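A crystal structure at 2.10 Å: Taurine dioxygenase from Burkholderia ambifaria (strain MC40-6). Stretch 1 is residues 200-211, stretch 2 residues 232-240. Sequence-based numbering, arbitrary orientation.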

# COMPACT_ATOMS: atom_id res chain seq x y z
N VAL A 200 3.35 -20.25 -2.32
CA VAL A 200 2.85 -18.95 -2.73
C VAL A 200 1.35 -18.91 -2.47
O VAL A 200 0.63 -19.81 -2.89
N LEU A 201 0.88 -17.86 -1.80
CA LEU A 201 -0.55 -17.63 -1.73
C LEU A 201 -1.03 -17.14 -3.10
O LEU A 201 -0.74 -16.01 -3.50
N TYR A 202 -1.77 -18.00 -3.81
CA TYR A 202 -2.07 -17.79 -5.22
C TYR A 202 -3.55 -17.54 -5.50
O TYR A 202 -4.18 -18.24 -6.30
N VAL A 203 -4.12 -16.53 -4.85
CA VAL A 203 -5.41 -15.95 -5.22
C VAL A 203 -5.23 -14.44 -5.30
O VAL A 203 -4.42 -13.86 -4.58
N ASN A 204 -5.97 -13.80 -6.20
CA ASN A 204 -5.80 -12.37 -6.43
C ASN A 204 -7.11 -11.80 -6.98
O ASN A 204 -8.15 -12.46 -6.95
N ALA A 205 -7.04 -10.56 -7.50
CA ALA A 205 -8.24 -9.86 -7.96
C ALA A 205 -8.97 -10.64 -9.05
O ALA A 205 -10.19 -10.50 -9.19
N PHE A 206 -8.26 -11.47 -9.81
CA PHE A 206 -8.91 -12.27 -10.84
C PHE A 206 -9.69 -13.45 -10.28
O PHE A 206 -10.50 -14.03 -11.01
N THR A 207 -9.46 -13.84 -9.02
CA THR A 207 -10.05 -15.06 -8.49
C THR A 207 -11.51 -14.82 -8.12
O THR A 207 -11.83 -13.88 -7.38
N THR A 208 -12.40 -15.69 -8.62
CA THR A 208 -13.82 -15.48 -8.33
C THR A 208 -14.30 -16.27 -7.12
O THR A 208 -15.03 -15.73 -6.28
N HIS A 209 -13.90 -17.55 -7.00
CA HIS A 209 -14.41 -18.39 -5.92
C HIS A 209 -13.60 -19.68 -5.83
O HIS A 209 -12.93 -20.09 -6.78
N PHE A 210 -13.72 -20.34 -4.66
CA PHE A 210 -13.18 -21.68 -4.47
C PHE A 210 -14.11 -22.69 -5.14
O PHE A 210 -15.34 -22.55 -5.07
N THR A 211 -13.52 -23.73 -5.74
CA THR A 211 -14.30 -24.78 -6.38
C THR A 211 -14.47 -26.02 -5.52
O THR A 211 -15.38 -26.81 -5.79
N LEU A 232 -13.53 -16.20 3.28
CA LEU A 232 -12.15 -16.66 3.33
C LEU A 232 -11.36 -16.16 2.14
O LEU A 232 -10.20 -15.73 2.28
N LEU A 233 -11.96 -16.21 0.95
CA LEU A 233 -11.27 -15.73 -0.24
C LEU A 233 -10.92 -14.25 -0.10
O LEU A 233 -9.78 -13.84 -0.38
N HIS A 234 -11.86 -13.45 0.41
CA HIS A 234 -11.59 -12.03 0.64
C HIS A 234 -10.43 -11.83 1.60
O HIS A 234 -9.57 -10.96 1.38
N TYR A 235 -10.37 -12.64 2.66
CA TYR A 235 -9.27 -12.55 3.61
C TYR A 235 -7.94 -12.85 2.94
O TYR A 235 -6.94 -12.17 3.18
N LEU A 236 -7.91 -13.88 2.08
CA LEU A 236 -6.69 -14.25 1.37
C LEU A 236 -6.25 -13.18 0.38
O LEU A 236 -5.10 -12.72 0.43
N ILE A 237 -7.14 -12.74 -0.52
CA ILE A 237 -6.71 -11.76 -1.52
C ILE A 237 -6.33 -10.44 -0.85
O ILE A 237 -5.49 -9.70 -1.39
N GLY A 238 -6.94 -10.11 0.29
CA GLY A 238 -6.56 -8.90 1.00
C GLY A 238 -5.18 -8.95 1.65
O GLY A 238 -4.72 -7.93 2.17
N GLN A 239 -4.55 -10.12 1.69
CA GLN A 239 -3.20 -10.19 2.25
C GLN A 239 -2.23 -9.37 1.41
O GLN A 239 -1.25 -8.84 1.95
N ALA A 240 -2.50 -9.22 0.11
CA ALA A 240 -1.62 -8.41 -0.73
C ALA A 240 -1.67 -6.94 -0.35
O ALA A 240 -0.79 -6.19 -0.77

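The contact between the two stretches is apolar. No hydrogen bond crosses it, and the two stretches together bury 494 Å² against each other. Strand 207-210 and the loop before it lie against the helix that includes 232-237. Strand and helix run at 134° to each other, with their axes 9.3 Å apart at closest approach. The backbones come nearest at Asn204 and Ile237, where CA to CA is 5.0 Å.

Four side chains of the first stretch point toward the helix: Leu201, Val203, Thr207 and Phe210. From the helix, Leu232 and Leu236 point toward the first stretch. Leu233 leaves its CA sideways, but its end comes nearer, and it is the residue most covered by the first stretch. Ile237 also points sideways.

Several of the aliphatic contacts involve Val203. This residue takes chi1 m. Its CG2 lies 3.5 Å from CB of Leu236 and 3.8 Å from CG2 of Ile237. Its CB is 3.8 Å from CD1 of Leu233. One small branched side chain thus touches Leu233, Leu236 and Ile237. Leu233 is t at chi1 and p at chi2. Its CD1 also meets CG2 of Thr207 at 3.8 Å, so the threonine methyl is part of the apolar surface. Leu201 has the same rotamer, t and p. Its CD1 is 4.0 Å from CD2 of Leu236, which is m, t. CD2 of Leu201 is 3.9 Å from CG of Gln239.

Phe210 supplies the aromatic part. With chi1 m, its ring reaches the helix beside three leucines. CE2 is 3.9 Å from CD2 of Leu232 (t, p) and 3.8 Å from CB of Leu233. CZ is 3.8 Å from CD1 of Leu236, which sits at the ring edge, near its plane.

Some apolar groups pack on main-chain atoms. CD2 of Leu233 lies 3.4 Å from O of Thr208 and 3.8 Å from N of His209. CG2 of Ile237 (chi1 p, chi2 t) is 3.6 Å from O of Asn204. CD2 of Leu201 is 3.6 Å from O of Leu236. These are van der Waals contacts, since a methyl group is no conventional donor.

Several polar side chains bond within their own stretch; some also have partners elsewhere in the structure. A type I turn runs from Asn204 to Thr207, closed by Thr207 N to Asn204 O at 2.8 Å. Asn204 N donates to Thr207 OG1 at 2.9 Å, and Phe206 N donates to Asn204 OD1 at 2.8 Å. Asn204 points away from the helix, and its ND2 is hydrogen-bonded elsewhere in the structure. Thr208 OG1 and His209 ND1 are hydrogen-bonded at 2.6 Å. Both side chains point away from the helix. Gln239 starts toward the first stretch, but its end leads away, and NE2 donates to O of Tyr235 at 3.0 Å.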

# COMPACT_ATOMS: atom_id res chain seq x y z
CB VAL A 200 3.14 -18.69 -4.23
CG1 VAL A 200 2.74 -17.25 -4.62
CG2 VAL A 200 4.60 -18.97 -4.53
CB LEU A 201 -0.89 -16.64 -0.62
CG LEU A 201 -2.38 -16.28 -0.48
CD1 LEU A 201 -3.26 -17.53 -0.26
CD2 LEU A 201 -2.58 -15.24 0.64
CB TYR A 202 -1.54 -19.00 -6.02
CG TYR A 202 -1.36 -18.68 -7.48
CD1 TYR A 202 -2.08 -19.36 -8.45
CD2 TYR A 202 -0.48 -17.67 -7.89
CE1 TYR A 202 -1.94 -19.05 -9.79
CE2 TYR A 202 -0.35 -17.35 -9.22
CZ TYR A 202 -1.08 -18.06 -10.17
OH TYR A 202 -0.96 -17.77 -11.50
CB VAL A 203 -6.53 -16.33 -4.23
CG1 VAL A 203 -6.83 -17.85 -4.33
CG2 VAL A 203 -6.15 -15.92 -2.77
CB ASN A 204 -4.60 -12.10 -7.36
CG ASN A 204 -4.85 -12.50 -8.81
OD1 ASN A 204 -5.45 -11.75 -9.57
ND2 ASN A 204 -4.33 -13.66 -9.22
CB ALA A 205 -7.88 -8.45 -8.45
CB PHE A 206 -7.87 -12.81 -11.84
CG PHE A 206 -7.27 -11.75 -12.71
CD1 PHE A 206 -5.89 -11.56 -12.74
CD2 PHE A 206 -8.07 -10.93 -13.50
CE1 PHE A 206 -5.32 -10.59 -13.54
CE2 PHE A 206 -7.51 -9.96 -14.30
CZ PHE A 206 -6.12 -9.79 -14.32
CB THR A 207 -9.26 -15.53 -7.26
OG1 THR A 207 -7.86 -15.55 -7.55
CG2 THR A 207 -9.72 -16.91 -6.84
CB THR A 208 -14.68 -15.84 -9.54
OG1 THR A 208 -14.51 -17.23 -9.85
CG2 THR A 208 -14.25 -15.01 -10.72
CB HIS A 209 -15.88 -18.74 -6.15
CG HIS A 209 -16.11 -19.60 -7.36
ND1 HIS A 209 -15.88 -19.14 -8.64
CD2 HIS A 209 -16.52 -20.88 -7.48
CE1 HIS A 209 -16.15 -20.10 -9.50
NE2 HIS A 209 -16.55 -21.17 -8.83
CB PHE A 210 -13.07 -22.04 -2.99
CG PHE A 210 -12.20 -21.13 -2.19
CD1 PHE A 210 -10.84 -20.96 -2.50
CD2 PHE A 210 -12.72 -20.45 -1.09
CE1 PHE A 210 -10.04 -20.11 -1.73
CE2 PHE A 210 -11.93 -19.58 -0.33
CZ PHE A 210 -10.60 -19.42 -0.64
CB THR A 211 -13.65 -25.21 -7.70
OG1 THR A 211 -12.26 -25.50 -7.47
CG2 THR A 211 -13.78 -24.13 -8.78
CB LEU A 232 -12.10 -18.20 3.39
CG LEU A 232 -10.70 -18.84 3.34
CD1 LEU A 232 -9.81 -18.39 4.52
CD2 LEU A 232 -10.81 -20.36 3.30
CB LEU A 233 -12.11 -16.00 -1.49
CG LEU A 233 -11.55 -15.49 -2.83
CD1 LEU A 233 -10.17 -16.10 -3.12
CD2 LEU A 233 -12.51 -15.70 -3.99
CB HIS A 234 -12.84 -11.33 1.15
CG HIS A 234 -13.93 -11.27 0.13
ND1 HIS A 234 -15.25 -10.98 0.44
CD2 HIS A 234 -13.90 -11.51 -1.20
CE1 HIS A 234 -15.98 -11.02 -0.66
NE2 HIS A 234 -15.18 -11.33 -1.68
CB TYR A 235 -9.53 -13.51 4.78
CG TYR A 235 -8.34 -13.70 5.69
CD1 TYR A 235 -8.12 -12.85 6.79
CD2 TYR A 235 -7.44 -14.74 5.47
CE1 TYR A 235 -7.03 -13.05 7.64
CE2 TYR A 235 -6.37 -14.93 6.31
CZ TYR A 235 -6.17 -14.10 7.39
OH TYR A 235 -5.08 -14.31 8.18
CB LEU A 236 -6.90 -15.60 0.66
CG LEU A 236 -7.09 -16.79 1.60
CD1 LEU A 236 -7.29 -18.16 0.86
CD2 LEU A 236 -5.91 -16.88 2.62
CB ILE A 237 -7.78 -11.49 -2.61
CG1 ILE A 237 -8.96 -10.71 -2.01
CG2 ILE A 237 -8.14 -12.78 -3.40
CD1 ILE A 237 -9.81 -10.00 -3.06
CB GLN A 239 -2.73 -11.67 2.35
CG GLN A 239 -3.58 -12.57 3.29
CD GLN A 239 -3.63 -12.05 4.76
OE1 GLN A 239 -2.59 -11.94 5.43
NE2 GLN A 239 -4.83 -11.73 5.25
CB ALA A 240 -1.98 -8.54 -2.22